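Long-range contacts in AmbC (Sorangium cellulosum, PDB 5O15), which probably catalyses both the dehydration of a polyketide intermediate and its cyclisation to an oxygen heterocycle in ambruticin biosynthesis: residues A[18-26]-A[36-47]; A[57-68]-A[80-91]. All blocks are in the same frame, centred on the assembly; numbering follows the deposited sequence.

Contact 1. Residues A[18-26]-A[36-47]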
loop_
_atom_site.group_PDB
_atom_site.type_symbol
_atom_site.label_atom_id
_atom_site.label_comp_id
_atom_site.label_asym_id
_atom_site.label_seq_id
_atom_site.Cartn_x
_atom_site.Cartn_y
_atom_site.Cartn_z
ATOM N N LYS A 18 1.929 -5.703 -18.813
ATOM C CA LYS A 18 0.565 -5.202 -18.735
ATOM C C LYS A 18 0.226 -4.978 -17.270
ATOM O O LYS A 18 1.018 -5.310 -16.384
ATOM C CB LYS A 18 -0.408 -6.211 -19.363
ATOM C CG LYS A 18 -1.875 -5.758 -19.452
ATOM C CD LYS A 18 -2.026 -4.337 -20.030
ATOM C CE LYS A 18 -3.486 -3.943 -20.178
ATOM N NZ LYS A 18 -4.184 -3.749 -18.872
ATOM N N HIS A 19 -0.954 -4.427 -17.004
ATOM C CA HIS A 19 -1.392 -4.182 -15.646
ATOM C C HIS A 19 -2.906 -4.291 -15.604
ATOM O O HIS A 19 -3.573 -3.891 -16.563
ATOM C CB HIS A 19 -0.994 -2.771 -15.206
ATOM C CG HIS A 19 -1.112 -2.578 -13.739
ATOM N ND1 HIS A 19 -2.288 -2.195 -13.129
ATOM C CD2 HIS A 19 -0.224 -2.810 -12.745
ATOM C CE1 HIS A 19 -2.104 -2.161 -11.823
ATOM N NE2 HIS A 19 -0.861 -2.531 -11.564
ATOM N N PRO A 20 -3.484 -4.774 -14.503
ATOM C CA PRO A 20 -4.945 -4.909 -14.454
ATOM C C PRO A 20 -5.693 -3.613 -14.532
ATOM O O PRO A 20 -6.868 -3.631 -14.914
ATOM C CB PRO A 20 -5.198 -5.573 -13.094
ATOM C CG PRO A 20 -3.946 -6.228 -12.730
ATOM C CD PRO A 20 -2.837 -5.468 -13.372
ATOM N N TRP A 21 -5.067 -2.502 -14.146
ATOM C CA TRP A 21 -5.745 -1.230 -13.977
ATOM C C TRP A 21 -5.217 -0.132 -14.884
ATOM O O TRP A 21 -5.719 1.003 -14.823
ATOM C CB TRP A 21 -5.605 -0.757 -12.531
ATOM C CG TRP A 21 -6.283 -1.614 -11.510
ATOM C CD1 TRP A 21 -7.279 -2.522 -11.703
ATOM C CD2 TRP A 21 -6.004 -1.617 -10.118
ATOM N NE1 TRP A 21 -7.653 -3.084 -10.505
ATOM C CE2 TRP A 21 -6.888 -2.522 -9.519
ATOM C CE3 TRP A 21 -5.107 -0.917 -9.313
ATOM C CZ2 TRP A 21 -6.891 -2.752 -8.174
ATOM C CZ3 TRP A 21 -5.113 -1.147 -7.971
ATOM C CH2 TRP A 21 -5.998 -2.053 -7.410
ATOM N N LEU A 22 -4.192 -0.402 -15.672
ATOM C CA LEU A 22 -3.630 0.583 -16.588
ATOM C C LEU A 22 -3.528 -0.104 -17.932
ATOM O O LEU A 22 -2.896 -1.164 -18.046
ATOM C CB LEU A 22 -2.268 1.080 -16.092
ATOM C CG LEU A 22 -2.275 1.889 -14.785
ATOM C CD1 LEU A 22 -0.875 2.191 -14.295
ATOM C CD2 LEU A 22 -3.061 3.151 -14.898
ATOM N N SER A 23 -4.187 0.483 -18.935
ATOM C CA SER A 23 -4.307 -0.118 -20.254
ATOM C C SER A 23 -3.571 0.661 -21.325
ATOM O O SER A 23 -3.439 0.164 -22.454
ATOM C CB SER A 23 -5.781 -0.208 -20.664
ATOM O OG SER A 23 -6.345 1.079 -20.774
ATOM N N ALA A 24 -3.109 1.868 -21.031
ATOM C CA ALA A 24 -2.346 2.644 -21.989
ATOM C C ALA A 24 -1.231 3.343 -21.242
ATOM O O ALA A 24 -1.421 3.812 -20.108
ATOM C CB ALA A 24 -3.241 3.643 -22.725
ATOM N N ALA A 25 -0.061 3.369 -21.863
ATOM C CA ALA A 25 1.093 4.117 -21.344
ATOM C C ALA A 25 1.680 4.944 -22.481
ATOM O O ALA A 25 2.394 4.388 -23.313
ATOM C CB ALA A 25 2.110 3.138 -20.777
ATOM N N VAL A 26 1.369 6.232 -22.495
ATOM C CA VAL A 26 1.707 7.090 -23.627
ATOM C C VAL A 26 2.909 7.935 -23.263
ATOM O O VAL A 26 2.886 8.670 -22.266
ATOM C CB VAL A 26 0.505 7.945 -24.036
ATOM C CG1 VAL A 26 0.872 8.925 -25.149
ATOM C CG2 VAL A 26 -0.613 7.045 -24.505
ATOM N N LEU A 36 -0.392 7.650 -18.212
ATOM C CA LEU A 36 -0.895 6.292 -18.105
ATOM C C LEU A 36 -2.376 6.361 -17.781
ATOM O O LEU A 36 -2.783 7.101 -16.888
ATOM C CB LEU A 36 -0.173 5.500 -17.006
ATOM C CG LEU A 36 1.320 5.306 -17.213
ATOM C CD1 LEU A 36 2.137 6.473 -16.744
ATOM C CD2 LEU A 36 1.823 4.068 -16.537
ATOM N N SER A 37 -3.172 5.583 -18.496
ATOM C CA SER A 37 -4.610 5.608 -18.326
ATOM C C SER A 37 -5.123 4.200 -18.074
ATOM O O SER A 37 -4.556 3.227 -18.571
ATOM C CB SER A 37 -5.292 6.150 -19.591
ATOM O OG SER A 37 -4.873 7.462 -19.874
ATOM N N GLY A 38 -6.221 4.108 -17.346
ATOM C CA GLY A 38 -6.841 2.815 -17.184
ATOM C C GLY A 38 -8.165 2.921 -16.475
ATOM O O GLY A 38 -8.779 3.989 -16.401
ATOM N N ARG A 39 -8.616 1.775 -15.980
ATOM C CA ARG A 39 -9.949 1.659 -15.413
ATOM C C ARG A 39 -9.887 0.663 -14.272
ATOM O O ARG A 39 -9.257 -0.392 -14.396
ATOM C CB ARG A 39 -10.925 1.097 -16.450
ATOM C CG ARG A 39 -12.383 1.112 -16.051
ATOM C CD ARG A 39 -13.241 0.956 -17.304
ATOM N NE ARG A 39 -14.660 0.780 -17.003
ATOM C CZ ARG A 39 -15.228 -0.382 -16.693
ATOM N NH1 ARG A 39 -14.499 -1.491 -16.632
ATOM N NH2 ARG A 39 -16.529 -0.440 -16.438
ATOM N N LEU A 40 -10.549 0.992 -13.175
ATOM C CA LEU A 40 -10.646 0.112 -12.017
ATOM C C LEU A 40 -12.120 -0.204 -11.812
ATOM O O LEU A 40 -12.889 0.657 -11.367
ATOM C CB LEU A 40 -10.049 0.820 -10.813
ATOM C CG LEU A 40 -9.542 -0.076 -9.705
ATOM C CD1 LEU A 40 -8.777 0.754 -8.691
ATOM C CD2 LEU A 40 -10.692 -0.812 -9.071
ATOM N N SER A 41 -12.519 -1.424 -12.160
ATOM C CA SER A 41 -13.890 -1.888 -11.968
ATOM C C SER A 41 -14.027 -2.649 -10.655
ATOM O O SER A 41 -13.249 -3.568 -10.390
ATOM C CB SER A 41 -14.276 -2.843 -13.089
ATOM O OG SER A 41 -15.461 -3.542 -12.770
ATOM N N THR A 42 -15.022 -2.275 -9.848
ATOM C CA THR A 42 -15.298 -2.994 -8.612
ATOM C C THR A 42 -16.143 -4.239 -8.850
ATOM O O THR A 42 -16.420 -4.978 -7.895
ATOM C CB THR A 42 -15.973 -2.083 -7.571
ATOM O OG1 THR A 42 -17.281 -1.692 -8.028
ATOM C CG2 THR A 42 -15.117 -0.833 -7.240
ATOM N N VAL A 43 -16.559 -4.477 -10.087
ATOM C CA VAL A 43 -17.095 -5.772 -10.480
ATOM C C VAL A 43 -15.960 -6.745 -10.757
ATOM O O VAL A 43 -15.947 -7.867 -10.245
ATOM C CB VAL A 43 -18.016 -5.611 -11.705
ATOM C CG1 VAL A 43 -18.622 -6.945 -12.093
ATOM C CG2 VAL A 43 -19.110 -4.579 -11.430
ATOM N N GLU A 44 -14.975 -6.329 -11.558
ATOM C CA GLU A 44 -13.870 -7.227 -11.886
ATOM C C GLU A 44 -12.937 -7.418 -10.702
ATOM O O GLU A 44 -12.396 -8.514 -10.513
ATOM C CB GLU A 44 -13.086 -6.685 -13.080
ATOM C CG GLU A 44 -13.919 -6.431 -14.345
ATOM C CD GLU A 44 -13.205 -5.563 -15.378
ATOM O OE1 GLU A 44 -11.965 -5.395 -15.285
ATOM O OE2 GLU A 44 -13.890 -5.032 -16.279
ATOM N N HIS A 45 -12.775 -6.382 -9.883
ATOM C CA HIS A 45 -11.904 -6.382 -8.715
ATOM C C HIS A 45 -12.744 -6.159 -7.471
ATOM O O HIS A 45 -12.517 -5.209 -6.720
ATOM C CB HIS A 45 -10.813 -5.318 -8.863
ATOM C CG HIS A 45 -9.835 -5.679 -9.920
ATOM N ND1 HIS A 45 -8.750 -6.493 -9.684
ATOM C CD2 HIS A 45 -9.845 -5.440 -11.251
ATOM C CE1 HIS A 45 -8.115 -6.715 -10.816
ATOM N NE2 HIS A 45 -8.769 -6.097 -11.786
ATOM N N ALA A 46 -13.711 -7.041 -7.235
ATOM C CA ALA A 46 -14.604 -6.879 -6.100
ATOM C C ALA A 46 -13.852 -6.895 -4.780
ATOM O O ALA A 46 -14.341 -6.325 -3.803
ATOM C CB ALA A 46 -15.684 -7.966 -6.109
ATOM N N TRP A 47 -12.672 -7.516 -4.735
ATOM C CA TRP A 47 -11.873 -7.518 -3.518
ATOM C C TRP A 47 -11.632 -6.125 -2.947
ATOM O O TRP A 47 -11.466 -5.998 -1.727
ATOM C CB TRP A 47 -10.544 -8.240 -3.717
ATOM C CG TRP A 47 -9.617 -7.623 -4.734
ATOM C CD1 TRP A 47 -9.565 -7.885 -6.075
ATOM C CD2 TRP A 47 -8.587 -6.656 -4.486
ATOM N NE1 TRP A 47 -8.580 -7.129 -6.674
ATOM C CE2 TRP A 47 -7.960 -6.381 -5.714
ATOM C CE3 TRP A 47 -8.123 -6.014 -3.340
ATOM C CZ2 TRP A 47 -6.917 -5.507 -5.819
ATOM C CZ3 TRP A 47 -7.081 -5.121 -3.468
ATOM C CH2 TRP A 47 -6.501 -4.882 -4.698
HETATM O O HOH W 1 -8.300 -5.875 -14.571
#
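The carbonyl oxygen of S37 is gripped by two successive backbone N-H groups: S23 N lies 2.8 Å from S37 O, in the carbonyl plane, and A24 N approaches the same S37 O from 3.2 Å. Two residues facing one make this a classic beta bulge, set where the 24-27 strand starts its antiparallel hairpin with 34-41. Beyond it S37 N returns a bond to A24 O. On the other side of the bulge the chain runs so close that W21 O sits 3.2 Å from G38 CA, and a side chain at G38 would collide with it.

Here the side chains of W21 and L40 lie side by side, pointing the same way, W21 with CG anti to its own carbonyl carbon (chi1 -65°). L40 CG lies over the five-membered ring, 3.6 Å from its centroid, in a CH-pi contact. The pyrrole edge points at H45: W21 NE1 stands over the centre of the imidazole, the planes at 77° in a T-shaped pair. W47 meets the six-membered ring of W21 rim to rim, and W47 NE1 donates to H45 ND1 in the imidazole plane, which fixes the rotation of the H45 ring. A water joins H45 NE2 to P20 O. Were W21 an alanine, the H45 face and L40 would probably lose their packing partner, with a gap opened beside W47.

Around this aromatic cluster, W21 also touches A63 of helix 61-75 and P211 of helix 211-225, while strand 96-103 pairs with the far edge of 34-41.

Contact 2. Residues A[57-68]-A[80-91]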
loop_
_atom_site.group_PDB
_atom_site.type_symbol
_atom_site.label_atom_id
_atom_site.label_comp_id
_atom_site.label_asym_id
_atom_site.label_seq_id
_atom_site.Cartn_x
_atom_site.Cartn_y
_atom_site.Cartn_z
ATOM N N VAL A 57 -16.003 2.977 2.443
ATOM C CA VAL A 57 -15.378 2.056 1.499
ATOM C C VAL A 57 -14.463 2.872 0.590
ATOM O O VAL A 57 -14.937 3.663 -0.233
ATOM C CB VAL A 57 -16.434 1.300 0.687
ATOM C CG1 VAL A 57 -15.752 0.249 -0.144
ATOM C CG2 VAL A 57 -17.515 0.697 1.604
ATOM N N ILE A 58 -13.159 2.694 0.738
ATOM C CA ILE A 58 -12.184 3.461 -0.031
ATOM C C ILE A 58 -11.098 2.520 -0.528
ATOM O O ILE A 58 -10.797 1.496 0.092
ATOM C CB ILE A 58 -11.547 4.611 0.776
ATOM C CG1 ILE A 58 -10.847 4.089 2.038
ATOM C CG2 ILE A 58 -12.573 5.692 1.033
ATOM C CD1 ILE A 58 -10.131 5.184 2.826
ATOM N N LEU A 59 -10.493 2.875 -1.651
ATOM C CA LEU A 59 -9.386 2.096 -2.164
ATOM C C LEU A 59 -8.257 2.108 -1.130
ATOM O O LEU A 59 -7.991 3.144 -0.534
ATOM C CB LEU A 59 -8.930 2.705 -3.496
ATOM C CG LEU A 59 -8.000 1.834 -4.360
ATOM C CD1 LEU A 59 -8.688 0.573 -4.920
ATOM C CD2 LEU A 59 -7.379 2.647 -5.443
ATOM N N PRO A 60 -7.587 0.986 -0.868
ATOM C CA PRO A 60 -6.427 1.059 0.034
ATOM C C PRO A 60 -5.347 1.969 -0.520
ATOM O O PRO A 60 -5.064 1.954 -1.714
ATOM C CB PRO A 60 -5.933 -0.390 0.110
ATOM C CG PRO A 60 -6.426 -1.013 -1.125
ATOM C CD PRO A 60 -7.756 -0.361 -1.418
ATOM N N GLY A 61 -4.703 2.744 0.359
ATOM C CA GLY A 61 -3.595 3.583 -0.076
ATOM C C GLY A 61 -2.440 2.817 -0.703
ATOM O O GLY A 61 -1.694 3.368 -1.531
ATOM N N THR A 62 -2.299 1.524 -0.341
ATOM C CA THR A 62 -1.302 0.696 -1.013
ATOM C C THR A 62 -1.594 0.521 -2.493
ATOM O O THR A 62 -0.681 0.182 -3.253
ATOM C CB THR A 62 -1.215 -0.679 -0.357
ATOM O OG1 THR A 62 -2.520 -1.247 -0.371
ATOM C CG2 THR A 62 -0.688 -0.609 1.069
ATOM N N ALA A 63 -2.830 0.755 -2.925
ATOM C CA ALA A 63 -3.101 0.746 -4.356
ATOM C C ALA A 63 -2.468 1.949 -5.064
ATOM O O ALA A 63 -2.053 1.834 -6.225
ATOM C CB ALA A 63 -4.592 0.756 -4.630
ATOM N N PHE A 64 -2.348 3.096 -4.384
ATOM C CA PHE A 64 -1.649 4.238 -4.974
ATOM C C PHE A 64 -0.167 3.940 -5.066
ATOM O O PHE A 64 0.479 4.317 -6.038
ATOM C CB PHE A 64 -1.902 5.512 -4.165
ATOM C CG PHE A 64 -3.331 5.877 -4.036
ATOM C CD1 PHE A 64 -4.172 5.938 -5.128
ATOM C CD2 PHE A 64 -3.858 6.133 -2.785
ATOM C CE1 PHE A 64 -5.527 6.292 -4.947
ATOM C CE2 PHE A 64 -5.170 6.490 -2.613
ATOM C CZ PHE A 64 -6.011 6.511 -3.665
ATOM N N VAL A 65 0.381 3.215 -4.083
ATOM C CA VAL A 65 1.760 2.767 -4.170
ATOM C C VAL A 65 1.960 1.865 -5.379
ATOM O O VAL A 65 2.923 2.018 -6.139
ATOM C CB VAL A 65 2.198 2.112 -2.854
ATOM C CG1 VAL A 65 3.593 1.574 -2.969
ATOM C CG2 VAL A 65 2.096 3.100 -1.693
ATOM N N GLU A 66 1.063 0.893 -5.561
ATOM C CA GLU A 66 1.128 -0.008 -6.703
ATOM C C GLU A 66 1.078 0.768 -8.017
ATOM O O GLU A 66 1.840 0.472 -8.946
ATOM C CB GLU A 66 -0.014 -1.031 -6.611
ATOM C CG GLU A 66 -0.307 -1.795 -7.883
ATOM C CD GLU A 66 0.801 -2.740 -8.344
ATOM O OE1 GLU A 66 1.861 -2.841 -7.695
ATOM O OE2 GLU A 66 0.618 -3.356 -9.422
ATOM N N LEU A 67 0.176 1.744 -8.122
ATOM C CA LEU A 67 0.091 2.512 -9.356
ATOM C C LEU A 67 1.367 3.311 -9.594
ATOM O O LEU A 67 1.842 3.404 -10.733
ATOM C CB LEU A 67 -1.156 3.407 -9.321
ATOM C CG LEU A 67 -2.481 2.627 -9.453
ATOM C CD1 LEU A 67 -3.655 3.485 -9.058
ATOM C CD2 LEU A 67 -2.632 2.069 -10.856
ATOM N N ALA A 68 1.943 3.876 -8.539
ATOM C CA ALA A 68 3.201 4.603 -8.682
ATOM C C ALA A 68 4.347 3.672 -9.076
ATOM O O ALA A 68 5.188 4.045 -9.896
ATOM C CB ALA A 68 3.530 5.316 -7.378
ATOM N N VAL A 80 9.883 4.492 -6.150
ATOM C CA VAL A 80 9.057 5.598 -5.714
ATOM C C VAL A 80 9.798 6.263 -4.570
ATOM O O VAL A 80 9.841 5.753 -3.447
ATOM C CB VAL A 80 7.670 5.120 -5.302
ATOM C CG1 VAL A 80 6.815 6.279 -4.842
ATOM C CG2 VAL A 80 7.036 4.364 -6.445
ATOM N N SER A 81 10.430 7.397 -4.863
ATOM C CA SER A 81 11.184 8.092 -3.844
ATOM C C SER A 81 10.269 8.690 -2.776
ATOM O O SER A 81 10.572 8.604 -1.580
ATOM C CB SER A 81 11.997 9.182 -4.528
ATOM O OG SER A 81 12.567 10.071 -3.584
ATOM N N GLU A 82 9.161 9.296 -3.173
ATOM C CA GLU A 82 8.214 9.858 -2.219
ATOM C C GLU A 82 6.817 9.731 -2.793
ATOM O O GLU A 82 6.637 9.858 -4.013
ATOM C CB GLU A 82 8.488 11.344 -1.935
ATOM C CG GLU A 82 9.893 11.681 -1.434
ATOM C CD GLU A 82 10.232 11.022 -0.095
ATOM O OE1 GLU A 82 9.296 10.644 0.665
ATOM O OE2 GLU A 82 11.453 10.879 0.201
ATOM N N LEU A 83 5.849 9.476 -1.920
ATOM C CA LEU A 83 4.445 9.462 -2.273
ATOM C C LEU A 83 3.674 10.064 -1.107
ATOM O O LEU A 83 3.842 9.649 0.042
ATOM C CB LEU A 83 3.975 8.033 -2.594
ATOM C CG LEU A 83 2.525 7.923 -3.106
ATOM C CD1 LEU A 83 2.317 6.727 -4.031
ATOM C CD2 LEU A 83 1.475 7.907 -2.020
ATOM N N THR A 84 2.840 11.038 -1.407
ATOM C CA THR A 84 1.926 11.638 -0.456
ATOM C C THR A 84 0.519 11.317 -0.917
ATOM O O THR A 84 0.230 11.368 -2.114
ATOM C CB THR A 84 2.102 13.156 -0.390
ATOM O OG1 THR A 84 3.458 13.458 -0.049
ATOM C CG2 THR A 84 1.188 13.756 0.677
ATOM N N ILE A 85 -0.326 10.920 0.030
ATOM C CA ILE A 85 -1.731 10.683 -0.244
ATOM C C ILE A 85 -2.478 11.967 0.092
ATOM O O ILE A 85 -2.396 12.470 1.209
ATOM C CB ILE A 85 -2.267 9.490 0.552
ATOM C CG1 ILE A 85 -1.449 8.241 0.177
ATOM C CG2 ILE A 85 -3.745 9.325 0.258
ATOM C CD1 ILE A 85 -1.821 6.994 0.933
ATOM N N GLU A 86 -3.214 12.494 -0.870
ATOM C CA GLU A 86 -3.917 13.762 -0.691
ATOM C C GLU A 86 -5.396 13.593 -0.405
ATOM O O GLU A 86 -5.966 14.379 0.366
ATOM C CB GLU A 86 -3.764 14.633 -1.937
ATOM C CG GLU A 86 -2.351 15.043 -2.221
ATOM C CD GLU A 86 -2.269 16.128 -3.250
ATOM O OE1 GLU A 86 -3.319 16.529 -3.811
ATOM O OE2 GLU A 86 -1.143 16.585 -3.466
ATOM N N ALA A 87 -6.042 12.631 -1.059
ATOM C CA ALA A 87 -7.466 12.374 -0.849
ATOM C C ALA A 87 -7.787 10.929 -1.171
ATOM O O ALA A 87 -7.264 10.403 -2.163
ATOM C CB ALA A 87 -8.270 13.274 -1.791
ATOM N N PRO A 88 -8.683 10.305 -0.415
ATOM C CA PRO A 88 -9.040 8.907 -0.686
ATOM C C PRO A 88 -9.879 8.785 -1.951
ATOM O O PRO A 88 -10.442 9.741 -2.477
ATOM C CB PRO A 88 -9.847 8.488 0.545
ATOM C CG PRO A 88 -10.388 9.766 1.088
ATOM C CD PRO A 88 -9.395 10.847 0.753
ATOM N N LEU A 89 -9.992 7.555 -2.414
ATOM C CA LEU A 89 -10.776 7.210 -3.589
ATOM C C LEU A 89 -11.954 6.381 -3.083
ATOM O O LEU A 89 -11.789 5.222 -2.662
ATOM C CB LEU A 89 -9.913 6.433 -4.577
ATOM C CG LEU A 89 -10.418 6.181 -5.997
ATOM C CD1 LEU A 89 -9.284 5.867 -6.966
ATOM C CD2 LEU A 89 -11.470 5.130 -6.095
ATOM N N ALA A 90 -13.129 7.001 -3.080
ATOM C CA ALA A 90 -14.360 6.331 -2.692
ATOM C C ALA A 90 -14.737 5.343 -3.777
ATOM O O ALA A 90 -14.678 5.661 -4.962
ATOM C CB ALA A 90 -15.467 7.368 -2.511
ATOM N N LEU A 91 -15.104 4.162 -3.386
ATOM C CA LEU A 91 -15.324 3.101 -4.365
ATOM C C LEU A 91 -16.804 2.902 -4.619
ATOM O O LEU A 91 -17.576 2.781 -3.663
ATOM C CB LEU A 91 -14.738 1.790 -3.868
ATOM C CG LEU A 91 -13.206 1.725 -3.841
ATOM C CD1 LEU A 91 -12.731 0.555 -3.003
ATOM C CD2 LEU A 91 -12.642 1.651 -5.264
HETATM O O HOH W 2 -8.321 5.820 -0.813
#
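L59 and L89 both hold CG anti to the backbone N (chi1 -166° and -169°), which lays their side chains alongside each other, pointing the same way, with L59 CB 4.0 Å from L89 CB. L91 takes the other course, its CG anti to the carbonyl carbon, and its CD1 comes to 3.5 Å from L59 N, over the backbone between I58 and L59. Two backbone bonds tie these segments, L59 N to L89 O at 2.9 Å and L91 N to V57 O at 3.2 Å, either side of the single bridge between I58 and A90. A water adds a third link, donating to L59 O and accepting from L89 N.

The rest is a helix lying against a strand, as in the hotdog fold, where a long central helix is wrapped by an antiparallel sheet; here the helical segment 61-68 runs at 142° to strand segment 80-85. F64 points from the helix toward the strand segment, and L89 CB meets its ring at the edge, 4.0 Å from F64 CZ. One turn on, A68 CB touches both V80 CG2 and L83 CD1, each at 3.8 Å, and L83 CD1 also lies near the backbone of F64 and V65. I85 CD1 reaches G61 CA at 4.0 Å, where the absence of a side chain gives the isoleucine room. H131 of strand 129-137 meets the F64 ring, and W242 of strand 236-247 packs on V65.

Both segments of contact 1 precede those of contact 2 in the sequence, and the centres of the two contacts lie about 14 Å apart, both in the N-terminal hotdog half. Helix 61-75 is one element they share; both also reach the antiparallel sheet. Contact 2 sets the helix against strand 80-85, while the L22 side chain of contact 1 packs on its L67, and H19 NE2 probably hydrogen-bonds E66 OE2 at 2.7 Å. L40 and L59 also meet. In the strand order, 24-27 and 34-41 lie at one end. Helix 61-75 thus lies between the segment leading into this edge hairpin and strand 79-85, which pairs with 236-247 of the other half of the double hotdog.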